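Local coordinates for periplasmic binding protein/LacI transcriptional regulator (Burkholderia graminis C4D1M, PDB 5HQJ) that binds D-arabinose in the cleft between its two lobes and probably serves as the sugar-binding component of an ABC transporter, at residues Asp28-Lys36 and Val85-Asn93; Lys238-Asp248 and Asp258-Gln267. All coordinates share one frame; numbering follows the deposited sequence.

Contact 1 (28-36 with 85-93) and contact 2 (238-248 with 258-267) each pair two neighbouring parallel strands, but in different sheets. Strands 30-34 and 87-90 sit in the all-parallel sheet of one lobe. Strands 242-246 and 263-266 sit in the mixed sheet of the other. This is the two-lobed architecture of periplasmic sugar-binding proteins. Contact 1 is complete in the chain before contact 2 begins. Their centres are about 32 Å apart, one to each side of the middle of the molecule, yet their nearest atoms are only about 9 Å apart. Bound D-arabinose fills part of that interval. It is touched by Lys36 from one lobe and by Asp247 and Gln267 from the other.

Contact 1: Asp28-Lys36 and Val85-Asn93; sequences DISVAVIPK and VDGIAISVN. With 64K (alpha-D-arabinopyranose), chain B.
Ile34 meets two isoleucines of the neighbouring strand on the buried face it shares with Ala32, Ile88 and Ile90. Ile34 CD1 lies 3.9 Å from Ile88 CG2. Its CB packs against Ile90 CG1, which the chi1 of Ile90 (-179°) sets anti to the backbone N. Helix 71-82 covers this face. On the other face Val33 CG1 reaches Ala89 CB more loosely, at 4.3 Å, beside helix 42-56. Between the faces runs a parallel ladder. Ala32 N bonds Gly87 O, Ala89 N bonds Ala32 O, Ile34 N bonds Ala89 O, and Ser91 N bonds Ile34 O at 3.0 Å, with an N-H...O angle of 173°.

The end at Ser30 and Asp86 is more open to solvent. There Asp86 OD1 takes the N-H of Ser30 at 2.9 Å on its anti lone pair. Ser30 O receives Asp86 N and, weakly, Gly87 N. Asp86 OD2 turns to Lys24 in a salt bridge.

The opposite end is buried and polar, at the sugar pocket. The extended side chain of Lys36 runs across the amide of Asn93, with Lys36 CD 3.3 Å from Asn93 OD1. Asn93 ND2 holds Lys36 O at 2.8 Å. A water joins Lys36 NZ to Asn93 O and OD1. Lys36 NZ also bonds Asn164 OD1 and, weakly, O1 of the arabinose at 3.2 Å. Ser91 OG is hydrogen-bonded to Asp116 OD2, of another pocket residue. The ammonium is thus placed by a water and the Asn164 oxygen, neutral acceptors that would suit a charged lysine, and its bond to the sugar is weak.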
ATOM      1  N   ASP A  28      26.391 -16.472   3.936  1.00 46.41           N
ATOM      2  CA  ASP A  28      25.555 -17.647   4.207  1.00 48.88           C
ATOM      3  C   ASP A  28      24.127 -17.266   4.605  1.00 47.20           C
ATOM      4  O   ASP A  28      23.257 -18.141   4.734  1.00 37.05           O
ATOM      5  CB  ASP A  28      26.173 -18.509   5.314  1.00 41.96           C
ATOM      6  CG  ASP A  28      27.583 -18.943   4.994  1.00 48.01           C
ATOM      7  OD1 ASP A  28      27.840 -19.310   3.823  1.00 46.84           O
ATOM      8  OD2 ASP A  28      28.431 -18.906   5.915  1.00 47.60           O
ATOM      9  N   ILE A  29      23.884 -15.969   4.798  1.00 51.12           N
ATOM     10  CA  ILE A  29      22.552 -15.496   5.157  1.00 41.04           C
ATOM     11  C   ILE A  29      21.687 -15.387   3.926  1.00 33.01           C
ATOM     12  O   ILE A  29      22.102 -14.872   2.885  1.00 37.23           O
ATOM     13  CB  ILE A  29      22.577 -14.138   5.859  1.00 34.57           C
ATOM     14  CG1 ILE A  29      23.346 -14.237   7.171  1.00 34.09           C
ATOM     15  CG2 ILE A  29      21.147 -13.653   6.167  1.00 27.81           C
ATOM     16  CD1 ILE A  29      23.526 -12.902   7.889  1.00 28.77           C
ATOM     17  N   SER A  30      20.467 -15.874   4.071  1.00 30.10           N
ATOM     18  CA  SER A  30      19.505 -15.914   2.994  1.00 31.63           C
ATOM     19  C   SER A  30      18.221 -15.270   3.482  1.00 41.71           C
ATOM     20  O   SER A  30      17.667 -15.687   4.511  1.00 28.87           O
ATOM     21  CB  SER A  30      19.248 -17.358   2.557  1.00 42.97           C
ATOM     22  OG  SER A  30      18.621 -17.410   1.294  1.00 52.30           O
ATOM     23  N   VAL A  31      17.763 -14.260   2.741  1.00 33.10           N
ATOM     24  CA  VAL A  31      16.520 -13.557   3.038  1.00 27.15           C
ATOM     25  C   VAL A  31      15.645 -13.476   1.802  1.00 24.01           C
ATOM     26  O   VAL A  31      16.131 -13.353   0.679  1.00 23.56           O
ATOM     27  CB  VAL A  31      16.782 -12.126   3.576  1.00 26.19           C
ATOM     28  CG1 VAL A  31      17.581 -12.208   4.859  1.00 27.31           C
ATOM     29  CG2 VAL A  31      17.485 -11.222   2.536  1.00 27.15           C
ATOM     30  N   ALA A  32      14.351 -13.509   2.039  1.00 23.86           N
ATOM     31  CA  ALA A  32      13.354 -13.487   1.002  1.00 23.41           C
ATOM     32  C   ALA A  32      12.340 -12.380   1.302  1.00 26.07           C
ATOM     33  O   ALA A  32      11.928 -12.221   2.453  1.00 25.05           O
ATOM     34  CB  ALA A  32      12.670 -14.843   0.892  1.00 25.41           C
ATOM     35  N   VAL A  33      11.970 -11.621   0.271  1.00 21.28           N
ATOM     36  CA  VAL A  33      10.963 -10.578   0.403  1.00 19.24           C
ATOM     37  C   VAL A  33       9.834 -10.807  -0.585  1.00 20.61           C
ATOM     38  O   VAL A  33      10.077 -11.072  -1.773  1.00 21.68           O
ATOM     39  CB  VAL A  33      11.578  -9.188   0.200  1.00 19.70           C
ATOM     40  CG1 VAL A  33      10.549  -8.127   0.500  1.00 19.36           C
ATOM     41  CG2 VAL A  33      12.772  -8.991   1.105  1.00 17.90           C
ATOM     42  N   ILE A  34       8.606 -10.714  -0.082  1.00 21.52           N
ATOM     43  CA  ILE A  34       7.399 -11.110  -0.813  1.00 20.80           C
ATOM     44  C   ILE A  34       6.458  -9.939  -0.933  1.00 20.32           C
ATOM     45  O   ILE A  34       5.972  -9.437   0.103  1.00 19.51           O
ATOM     46  CB  ILE A  34       6.634 -12.269  -0.075  1.00 22.77           C
ATOM     47  CG1 ILE A  34       7.584 -13.434   0.202  1.00 24.06           C
ATOM     48  CG2 ILE A  34       5.387 -12.730  -0.876  1.00 25.18           C
ATOM     49  CD1 ILE A  34       7.036 -14.488   1.149  1.00 25.97           C
ATOM     50  N   PRO A  35       6.194  -9.482  -2.165  1.00 19.18           N
ATOM     51  CA  PRO A  35       5.142  -8.481  -2.327  1.00 18.59           C
ATOM     52  C   PRO A  35       3.759  -9.115  -2.329  1.00 21.69           C
ATOM     53  O   PRO A  35       3.663 -10.346  -2.262  1.00 22.48           O
ATOM     54  CB  PRO A  35       5.465  -7.875  -3.697  1.00 17.69           C
ATOM     55  CG  PRO A  35       5.983  -9.046  -4.463  1.00 24.89           C
ATOM     56  CD  PRO A  35       6.858  -9.761  -3.465  1.00 19.06           C
ATOM     57  N   LYS A  36       2.723  -8.298  -2.450  1.00 19.81           N
ATOM     58  CA  LYS A  36       1.368  -8.844  -2.568  1.00 21.25           C
ATOM     59  C   LYS A  36       1.244  -9.571  -3.907  1.00 30.76           C
ATOM     60  O   LYS A  36       0.487 -10.533  -4.028  1.00 25.17           O
ATOM     61  CB  LYS A  36       0.307  -7.744  -2.453  1.00 20.80           C
ATOM     62  CG  LYS A  36       0.019  -7.262  -0.994  1.00 20.55           C
ATOM     63  CD  LYS A  36      -1.110  -6.214  -0.967  1.00 29.94           C
ATOM     64  CE  LYS A  36      -1.369  -5.648   0.435  1.00 23.40           C
ATOM     65  NZ  LYS A  36      -2.599  -4.808   0.459  1.00 23.60           N
ATOM     66  N   VAL A  85      15.874 -21.070   4.673  1.00 37.37           N
ATOM     67  CA  VAL A  85      16.249 -19.665   4.531  1.00 41.66           C
ATOM     68  C   VAL A  85      16.100 -19.025   5.891  1.00 36.41           C
ATOM     69  O   VAL A  85      15.392 -19.535   6.766  1.00 36.15           O
ATOM     70  CB  VAL A  85      15.418 -18.904   3.476  1.00 52.69           C
ATOM     71  CG1 VAL A  85      15.443 -19.653   2.147  1.00 73.54           C
ATOM     72  CG2 VAL A  85      13.981 -18.636   3.954  1.00 35.35           C
ATOM     73  N   ASP A  86      16.790 -17.911   6.070  1.00 34.57           N
ATOM     74  CA  ASP A  86      16.997 -17.368   7.396  1.00 39.56           C
ATOM     75  C   ASP A  86      15.961 -16.314   7.776  1.00 31.00           C
ATOM     76  O   ASP A  86      15.651 -16.148   8.962  1.00 35.59           O
ATOM     77  CB  ASP A  86      18.415 -16.795   7.476  1.00 32.29           C
ATOM     78  CG  ASP A  86      19.468 -17.850   7.203  1.00 41.65           C
ATOM     79  OD1 ASP A  86      20.083 -17.821   6.122  1.00 33.84           O
ATOM     80  OD2 ASP A  86      19.651 -18.738   8.065  1.00 51.06           O
ATOM     81  N   GLY A  87      15.424 -15.623   6.770  1.00 29.29           N
ATOM     82  CA  GLY A  87      14.504 -14.526   7.004  1.00 31.40           C
ATOM     83  C   GLY A  87      13.482 -14.341   5.907  1.00 33.17           C
ATOM     84  O   GLY A  87      13.772 -14.534   4.731  1.00 28.29           O
ATOM     85  N   ILE A  88      12.277 -13.955   6.313  1.00 26.13           N
ATOM     86  CA  ILE A  88      11.170 -13.689   5.411  1.00 25.38           C
ATOM     87  C   ILE A  88      10.484 -12.381   5.786  1.00 27.69           C
ATOM     88  O   ILE A  88      10.028 -12.208   6.926  1.00 28.80           O
ATOM     89  CB  ILE A  88      10.111 -14.796   5.449  1.00 27.20           C
ATOM     90  CG1 ILE A  88      10.737 -16.153   5.132  1.00 29.13           C
ATOM     91  CG2 ILE A  88       8.966 -14.454   4.493  1.00 28.53           C
ATOM     92  CD1 ILE A  88       9.798 -17.325   5.357  1.00 31.18           C
ATOM     93  N   ALA A  89      10.383 -11.485   4.817  1.00 27.35           N
ATOM     94  CA  ALA A  89       9.569 -10.282   4.946  1.00 20.44           C
ATOM     95  C   ALA A  89       8.449 -10.369   3.927  1.00 27.78           C
ATOM     96  O   ALA A  89       8.681 -10.686   2.745  1.00 21.49           O
ATOM     97  CB  ALA A  89      10.399  -9.019   4.729  1.00 21.05           C
ATOM     98  N   ILE A  90       7.232 -10.098   4.387  1.00 21.91           N
ATOM     99  CA  ILE A  90       6.069 -10.240   3.540  1.00 24.16           C
ATOM    100  C   ILE A  90       5.082  -9.085   3.715  1.00 20.55           C
ATOM    101  O   ILE A  90       4.821  -8.610   4.820  1.00 19.98           O
ATOM    102  CB  ILE A  90       5.369 -11.604   3.811  1.00 23.34           C
ATOM    103  CG1 ILE A  90       4.145 -11.760   2.900  1.00 23.88           C
ATOM    104  CG2 ILE A  90       5.010 -11.765   5.303  1.00 25.90           C
ATOM    105  CD1 ILE A  90       3.416 -13.099   3.017  1.00 26.06           C
ATOM    106  N   SER A  91       4.567  -8.617   2.587  1.00 19.65           N
ATOM    107  CA  SER A  91       3.346  -7.816   2.544  1.00 20.52           C
ATOM    108  C   SER A  91       2.134  -8.735   2.285  1.00 26.39           C
ATOM    109  O   SER A  91       2.065  -9.407   1.243  1.00 21.81           O
ATOM    110  CB  SER A  91       3.457  -6.761   1.445  1.00 19.94           C
ATOM    111  OG  SER A  91       2.279  -5.999   1.379  1.00 18.87           O
ATOM    112  N   VAL A  92       1.179  -8.753   3.216  1.00 26.16           N
ATOM    113  CA  VAL A  92       0.097  -9.755   3.234  1.00 23.79           C
ATOM    114  C   VAL A  92      -1.195  -9.300   2.558  1.00 24.02           C
ATOM    115  O   VAL A  92      -1.740  -8.248   2.860  1.00 26.61           O
ATOM    116  CB  VAL A  92      -0.229 -10.137   4.684  1.00 26.70           C
ATOM    117  CG1 VAL A  92      -1.254 -11.230   4.734  1.00 26.80           C
ATOM    118  CG2 VAL A  92       1.036 -10.580   5.384  1.00 24.74           C
ATOM    119  N   ASN A  93      -1.697 -10.126   1.645  1.00 31.58           N
ATOM    120  CA  ASN A  93      -2.935  -9.787   0.962  1.00 27.57           C
ATOM    121  C   ASN A  93      -4.157  -9.929   1.864  1.00 28.18           C
ATOM    122  O   ASN A  93      -5.034  -9.067   1.870  1.00 31.02           O
ATOM    123  CB  ASN A  93      -3.105 -10.643  -0.289  1.00 26.56           C
ATOM    124  CG  ASN A  93      -2.461 -10.007  -1.528  1.00 25.25           C
ATOM    125  OD1 ASN A  93      -2.778  -8.869  -1.911  1.00 28.88           O
ATOM    126  ND2 ASN A  93      -1.592 -10.740  -2.150  1.00 26.68           N
TER
HETATM  127  O2  64K B 401       0.218   0.115   0.283  1.00 16.25           O
HETATM  128  C2  64K B 401      -0.541  -0.421  -0.853  1.00 23.94           C
HETATM  129  C3  64K B 401      -0.328   0.506  -2.007  1.00 16.72           C
HETATM  130  O3  64K B 401      -1.095   1.671  -1.799  1.00 17.68           O
HETATM  131  C4  64K B 401      -0.817  -0.093  -3.321  1.00 25.40           C
HETATM  132  O4  64K B 401      -2.251  -0.217  -3.357  1.00 27.04           O
HETATM  133  C5  64K B 401      -0.254  -1.430  -3.496  1.00 16.43           C
HETATM  134  O5  64K B 401      -0.727  -2.281  -2.422  1.00 16.05           O
HETATM  135  C1  64K B 401      -0.046  -1.799  -1.189  1.00 22.94           C
HETATM  136  O1  64K B 401      -0.372  -2.646  -0.156  1.00 12.46           O
HETATM  137  O   HOH W   1      -4.267  -7.266  -0.023  1.00 32.67           O

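Contact 2: Lys238-Asp248 and Asp258-Gln267; sequences KGKLEVLAFDD and DGYIQGIMVQ. With 64K (alpha-D-arabinopyranose), chain B.
The arabinose pocket takes three of its residues from this contact: Phe246, Asp247 and Gln267. Asp247 OD2 accepts a very short hydrogen bond, 2.5 Å, from O3 of the sugar. Gln267 NE2 gives one hydrogen to sugar O2 in a nearly straight bond (174°). Gln267 NE2 gives its other hydrogen to the syn lone pair of Asp247 OD1, at 2.9 Å. The carboxylate and amide are nearly coplanar, and the bond between them probably fixes how both are turned toward the sugar. A water links Asp247 OD1 to Gln267 N, and Gln267 OE1 is held by Thr130. Met265 CB, of a selenomethionine, lies over one face of the Phe246 ring, 3.9 Å from its centroid. Gln267 CG meets the ring's edge.

Strands 242-246 and 263-266 run parallel and belong to one beta-alpha-beta unit, joined by helix 250-258. Gly259 ends that helix in a Schellman motif. Backbone bonds tie Ala245 N to Gly263 O, Met265 N to Ala245 O and Asp247 N to Met265 O. Gln262 OE1 extends the pairing by accepting Val243 N on an in-plane lone pair, at 2.9 Å. Far from the sugar, Lys238 bends at chi4 (-47°) over the Tyr260 ring. Lys238 NZ makes a cation-pi contact with the ring and hydrogen-bonds Asp258 O at 2.9 Å.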
ATOM      1  N   LYS A 238     -13.465  17.583 -15.551  1.00 23.69           N
ATOM      2  CA  LYS A 238     -12.124  18.042 -15.214  1.00 21.67           C
ATOM      3  C   LYS A 238     -12.220  19.367 -14.470  1.00 20.45           C
ATOM      4  O   LYS A 238     -12.830  20.305 -14.982  1.00 23.42           O
ATOM      5  CB  LYS A 238     -11.283  18.204 -16.485  1.00 24.88           C
ATOM      6  CG  LYS A 238      -9.795  18.473 -16.218  1.00 32.54           C
ATOM      7  CD  LYS A 238      -9.083  19.019 -17.467  1.00 39.84           C
ATOM      8  CE  LYS A 238      -7.557  18.980 -17.331  1.00 50.08           C
ATOM      9  NZ  LYS A 238      -7.076  19.523 -16.043  1.00 59.13           N
ATOM     10  N   GLY A 239     -11.620  19.449 -13.285  1.00 16.35           N
ATOM     11  CA  GLY A 239     -11.662  20.662 -12.468  1.00 17.83           C
ATOM     12  C   GLY A 239     -12.869  20.761 -11.535  1.00 20.95           C
ATOM     13  O   GLY A 239     -12.953  21.635 -10.681  1.00 23.21           O
ATOM     14  N   LYS A 240     -13.821  19.873 -11.722  1.00 17.77           N
ATOM     15  CA  LYS A 240     -15.050  19.898 -10.933  1.00 14.47           C
ATOM     16  C   LYS A 240     -14.921  19.070  -9.669  1.00 19.13           C
ATOM     17  O   LYS A 240     -15.545  19.332  -8.620  1.00 19.46           O
ATOM     18  CB  LYS A 240     -16.211  19.399 -11.811  1.00 34.67           C
ATOM     19  CG  LYS A 240     -17.477  18.999 -11.088  1.00 69.66           C
ATOM     20  CD  LYS A 240     -18.665  18.903 -12.055  1.00 73.97           C
ATOM     21  CE  LYS A 240     -19.937  18.412 -11.360  1.00 80.81           C
ATOM     22  NZ  LYS A 240     -19.668  17.553 -10.165  1.00 82.91           N
ATOM     23  N   LEU A 241     -14.090  18.056  -9.769  1.00 16.22           N
ATOM     24  CA  LEU A 241     -13.918  17.117  -8.675  1.00 17.95           C
ATOM     25  C   LEU A 241     -12.633  17.352  -7.947  1.00 13.97           C
ATOM     26  O   LEU A 241     -11.612  17.689  -8.557  1.00 21.17           O
ATOM     27  CB  LEU A 241     -13.904  15.698  -9.200  1.00 19.81           C
ATOM     28  CG  LEU A 241     -15.168  15.049  -9.690  1.00 30.26           C
ATOM     29  CD1 LEU A 241     -14.751  13.682 -10.181  1.00 18.39           C
ATOM     30  CD2 LEU A 241     -16.217  14.972  -8.601  1.00 47.50           C
ATOM     31  N   GLU A 242     -12.659  17.123  -6.648  1.00 12.45           N
ATOM     32  CA  GLU A 242     -11.453  17.024  -5.897  1.00 11.72           C
ATOM     33  C   GLU A 242     -11.052  15.559  -5.753  1.00 14.05           C
ATOM     34  O   GLU A 242     -11.775  14.769  -5.112  1.00 13.13           O
ATOM     35  CB  GLU A 242     -11.671  17.669  -4.531  1.00 18.26           C
ATOM     36  CG  GLU A 242     -10.436  18.039  -3.790  1.00 28.82           C
ATOM     37  CD  GLU A 242      -9.730  19.272  -4.361  1.00 34.00           C
ATOM     38  OE1 GLU A 242     -10.373  20.136  -5.001  1.00 31.04           O
ATOM     39  OE2 GLU A 242      -8.516  19.370  -4.142  1.00 31.38           O
ATOM     40  N   VAL A 243      -9.900  15.216  -6.316  1.00 13.19           N
ATOM     41  CA  VAL A 243      -9.430  13.849  -6.367  1.00 10.31           C
ATOM     42  C   VAL A 243      -8.146  13.691  -5.562  1.00  9.98           C
ATOM     43  O   VAL A 243      -7.138  14.339  -5.807  1.00 11.75           O
ATOM     44  CB  VAL A 243      -9.178  13.385  -7.828  1.00 14.86           C
ATOM     45  CG1 VAL A 243      -8.632  11.936  -7.863  1.00 11.67           C
ATOM     46  CG2 VAL A 243     -10.453  13.545  -8.670  1.00 10.92           C
ATOM     47  N   LEU A 244      -8.193  12.811  -4.584  1.00  9.86           N
ATOM     48  CA  LEU A 244      -7.042  12.468  -3.754  1.00  9.58           C
ATOM     49  C   LEU A 244      -6.713  10.998  -3.971  1.00  9.67           C
ATOM     50  O   LEU A 244      -7.604  10.144  -3.935  1.00 10.97           O
ATOM     51  CB  LEU A 244      -7.330  12.739  -2.274  1.00 11.29           C
ATOM     52  CG  LEU A 244      -7.732  14.160  -1.901  1.00 12.75           C
ATOM     53  CD1 LEU A 244      -7.984  14.313  -0.371  1.00 11.63           C
ATOM     54  CD2 LEU A 244      -6.620  15.148  -2.308  1.00 13.02           C
ATOM     55  N   ALA A 245      -5.450  10.696  -4.216  1.00  9.58           N
ATOM     56  CA  ALA A 245      -5.078   9.362  -4.609  1.00 10.51           C
ATOM     57  C   ALA A 245      -3.895   8.912  -3.776  1.00 14.93           C
ATOM     58  O   ALA A 245      -3.315   9.707  -3.084  1.00 16.58           O
ATOM     59  CB  ALA A 245      -4.736   9.308  -6.101  1.00 10.21           C
ATOM     60  N   PHE A 246      -3.589   7.630  -3.870  1.00 13.92           N
ATOM     61  CA  PHE A 246      -2.481   6.999  -3.163  1.00 14.05           C
ATOM     62  C   PHE A 246      -1.359   6.600  -4.116  1.00 16.57           C
ATOM     63  O   PHE A 246      -1.589   6.178  -5.262  1.00 17.44           O
ATOM     64  CB  PHE A 246      -2.987   5.765  -2.396  1.00 15.42           C
ATOM     65  CG  PHE A 246      -2.751   5.822  -0.916  1.00 12.44           C
ATOM     66  CD1 PHE A 246      -1.644   5.223  -0.360  1.00 16.76           C
ATOM     67  CD2 PHE A 246      -3.628   6.478  -0.065  1.00 11.38           C
ATOM     68  CE1 PHE A 246      -1.425   5.291   1.000  1.00 12.63           C
ATOM     69  CE2 PHE A 246      -3.410   6.525   1.302  1.00 13.16           C
ATOM     70  CZ  PHE A 246      -2.311   5.940   1.823  1.00 13.96           C
ATOM     71  N   ASP A 247      -0.136   6.781  -3.614  1.00 12.09           N
ATOM     72  CA  ASP A 247       1.119   6.329  -4.230  1.00 10.96           C
ATOM     73  C   ASP A 247       1.513   7.248  -5.376  1.00 16.40           C
ATOM     74  O   ASP A 247       0.816   8.224  -5.674  1.00 15.29           O
ATOM     75  CB  ASP A 247       1.007   4.876  -4.654  1.00  9.97           C
ATOM     76  CG  ASP A 247       0.650   3.953  -3.486  1.00 17.45           C
ATOM     77  OD1 ASP A 247       1.139   4.174  -2.335  1.00 13.79           O
ATOM     78  OD2 ASP A 247      -0.143   3.004  -3.677  1.00 19.02           O
ATOM     79  N   ASP A 248       2.693   7.015  -5.939  1.00 14.70           N
ATOM     80  CA  ASP A 248       3.273   7.960  -6.905  1.00 11.14           C
ATOM     81  C   ASP A 248       3.666   7.260  -8.199  1.00 16.09           C
ATOM     82  O   ASP A 248       4.658   7.629  -8.825  1.00 15.89           O
ATOM     83  CB  ASP A 248       4.502   8.696  -6.319  1.00 13.49           C
ATOM     84  CG  ASP A 248       5.759   7.832  -6.306  1.00 14.93           C
ATOM     85  OD1 ASP A 248       5.591   6.613  -6.121  1.00 17.79           O
ATOM     86  OD2 ASP A 248       6.884   8.370  -6.463  1.00 15.02           O
ATOM     87  N   ASP A 258      -1.250  17.022 -14.804  1.00 24.13           N
ATOM     88  CA  ASP A 258      -2.301  17.417 -15.759  1.00 26.00           C
ATOM     89  C   ASP A 258      -3.545  18.046 -15.128  1.00 25.36           C
ATOM     90  O   ASP A 258      -4.408  18.531 -15.846  1.00 19.35           O
ATOM     91  CB  ASP A 258      -2.782  16.197 -16.564  1.00 52.68           C
ATOM     92  CG  ASP A 258      -1.755  15.686 -17.552  1.00 48.98           C
ATOM     93  OD1 ASP A 258      -0.790  16.417 -17.843  1.00 30.56           O
ATOM     94  OD2 ASP A 258      -1.943  14.550 -18.053  1.00 35.59           O
ATOM     95  N   GLY A 259      -3.657  17.992 -13.806  1.00 18.06           N
ATOM     96  CA  GLY A 259      -4.794  18.596 -13.113  1.00 18.62           C
ATOM     97  C   GLY A 259      -5.971  17.666 -12.885  1.00 17.56           C
ATOM     98  O   GLY A 259      -7.057  18.080 -12.472  1.00 17.80           O
ATOM     99  N   TYR A 260      -5.792  16.392 -13.211  1.00 16.91           N
ATOM    100  CA  TYR A 260      -6.861  15.397 -13.017  1.00 14.62           C
ATOM    101  C   TYR A 260      -6.904  14.868 -11.575  1.00 18.34           C
ATOM    102  O   TYR A 260      -7.925  14.332 -11.120  1.00 16.09           O
ATOM    103  CB  TYR A 260      -6.671  14.242 -13.999  1.00 15.22           C
ATOM    104  CG  TYR A 260      -6.886  14.606 -15.424  1.00 14.43           C
ATOM    105  CD1 TYR A 260      -8.121  15.028 -15.839  1.00 14.05           C
ATOM    106  CD2 TYR A 260      -5.856  14.519 -16.347  1.00 23.82           C
ATOM    107  CE1 TYR A 260      -8.359  15.362 -17.164  1.00 23.57           C
ATOM    108  CE2 TYR A 260      -6.080  14.858 -17.679  1.00 32.59           C
ATOM    109  CZ  TYR A 260      -7.342  15.286 -18.067  1.00 29.79           C
ATOM    110  OH  TYR A 260      -7.630  15.634 -19.374  1.00 29.36           O
ATOM    111  N   ILE A 261      -5.771  14.986 -10.899  1.00 13.36           N
ATOM    112  CA  ILE A 261      -5.595  14.612  -9.502  1.00 11.47           C
ATOM    113  C   ILE A 261      -5.107  15.853  -8.766  1.00 15.73           C
ATOM    114  O   ILE A 261      -4.254  16.578  -9.293  1.00 14.72           O
ATOM    115  CB  ILE A 261      -4.606  13.423  -9.393  1.00 13.69           C
ATOM    116  CG1 ILE A 261      -5.163  12.225 -10.190  1.00 16.72           C
ATOM    117  CG2 ILE A 261      -4.277  13.046  -7.930  1.00 10.11           C
ATOM    118  CD1 ILE A 261      -4.250  11.028 -10.279  1.00 16.33           C
ATOM    119  N   GLN A 262      -5.650  16.114  -7.581  1.00 14.57           N
ATOM    120  CA  GLN A 262      -5.339  17.328  -6.803  1.00 11.45           C
ATOM    121  C   GLN A 262      -4.346  17.089  -5.680  1.00 18.69           C
ATOM    122  O   GLN A 262      -3.651  18.004  -5.258  1.00 20.11           O
ATOM    123  CB  GLN A 262      -6.627  17.925  -6.233  1.00 14.39           C
ATOM    124  CG  GLN A 262      -7.483  18.695  -7.233  1.00 18.86           C
ATOM    125  CD  GLN A 262      -7.911  17.854  -8.411  1.00 22.61           C
ATOM    126  OE1 GLN A 262      -8.514  16.795  -8.250  1.00 16.05           O
ATOM    127  NE2 GLN A 262      -7.558  18.294  -9.602  1.00 18.40           N
ATOM    128  N   GLY A 263      -4.270  15.861  -5.195  1.00 12.49           N
ATOM    129  CA  GLY A 263      -3.351  15.545  -4.116  1.00 15.58           C
ATOM    130  C   GLY A 263      -3.078  14.070  -4.078  1.00 17.61           C
ATOM    131  O   GLY A 263      -3.955  13.272  -4.456  1.00 13.49           O
ATOM    132  N   ILE A 264      -1.889  13.679  -3.649  0.60 13.58           N
ATOM    133  CA  ILE A 264      -1.678  12.284  -3.385  0.60 11.89           C
ATOM    134  C   ILE A 264      -1.053  12.064  -2.001  0.60  9.05           C
ATOM    135  O   ILE A 264      -0.634  12.995  -1.278  0.60 10.39           O
ATOM    136  CB  ILE A 264      -0.835  11.625  -4.478  0.60  9.42           C
ATOM    137  CG1 ILE A 264       0.542  12.295  -4.570  0.60 11.59           C
ATOM    138  CG2 ILE A 264      -1.558  11.679  -5.821  0.60 20.60           C
ATOM    139  CD1 ILE A 264       1.454  11.775  -5.680  0.60 14.56           C
HETATM  140  N   MSE A 265      -1.063  10.805  -1.622  1.00 10.49           N
HETATM  141  CA  MSE A 265      -0.407  10.341  -0.404  1.00 14.28           C
HETATM  142  C   MSE A 265       0.704   9.388  -0.814  1.00 12.37           C
HETATM  143  O   MSE A 265       0.389   8.333  -1.376  1.00 11.97           O
HETATM  144  CB  MSE A 265      -1.400   9.642   0.541  1.00 14.30           C
HETATM  145  CG  MSE A 265      -2.621  10.464   0.897  1.00 17.10           C
HETATM  146 SE   MSE A 265      -2.108  11.896   2.107  1.00 26.78          SE
HETATM  147  CE  MSE A 265      -1.855  10.881   3.744  1.00 16.81           C
ATOM    148  N   VAL A 266       1.972   9.754  -0.545  1.00 12.89           N
ATOM    149  CA  VAL A 266       3.110   8.951  -0.943  1.00 11.92           C
ATOM    150  C   VAL A 266       3.689   8.302   0.290  1.00 11.14           C
ATOM    151  O   VAL A 266       4.088   8.989   1.209  1.00 11.99           O
ATOM    152  CB  VAL A 266       4.158   9.765  -1.682  1.00 11.62           C
ATOM    153  CG1 VAL A 266       5.278   8.841  -2.181  1.00 13.95           C
ATOM    154  CG2 VAL A 266       3.503  10.525  -2.850  1.00 15.69           C
ATOM    155  N   GLN A 267       3.705   6.976   0.299  1.00 11.74           N
ATOM    156  CA  GLN A 267       4.273   6.185   1.378  1.00 10.16           C
ATOM    157  C   GLN A 267       5.802   6.169   1.170  1.00 11.05           C
ATOM    158  O   GLN A 267       6.294   6.912   0.337  1.00 12.64           O
ATOM    159  CB  GLN A 267       3.675   4.778   1.379  1.00 10.48           C
ATOM    160  CG  GLN A 267       2.167   4.723   1.325  1.00 11.72           C
ATOM    161  CD  GLN A 267       1.728   3.297   1.360  1.00 14.85           C
ATOM    162  OE1 GLN A 267       1.886   2.620   2.361  1.00 11.99           O
ATOM    163  NE2 GLN A 267       1.179   2.813   0.237  1.00 12.65           N
TER
HETATM  164  O2  64K B 401       0.218   0.115   0.283  1.00 16.25           O
HETATM  165  C2  64K B 401      -0.541  -0.421  -0.853  1.00 23.94           C
HETATM  166  C3  64K B 401      -0.328   0.506  -2.007  1.00 16.72           C
HETATM  167  O3  64K B 401      -1.095   1.671  -1.799  1.00 17.68           O
HETATM  168  C4  64K B 401      -0.817  -0.093  -3.321  1.00 25.40           C
HETATM  169  O4  64K B 401      -2.251  -0.217  -3.357  1.00 27.04           O
HETATM  170  C5  64K B 401      -0.254  -1.430  -3.496  1.00 16.43           C
HETATM  171  O5  64K B 401      -0.727  -2.281  -2.422  1.00 16.05           O
HETATM  172  C1  64K B 401      -0.046  -1.799  -1.189  1.00 22.94           C
HETATM  173  O1  64K B 401      -0.372  -2.646  -0.156  1.00 12.46           O
HETATM  174  O   HOH W   2      -9.965  17.484 -12.824  1.00 29.60           O
HETATM  175  O   HOH W   3       3.491   5.360  -2.026  1.00 14.06           O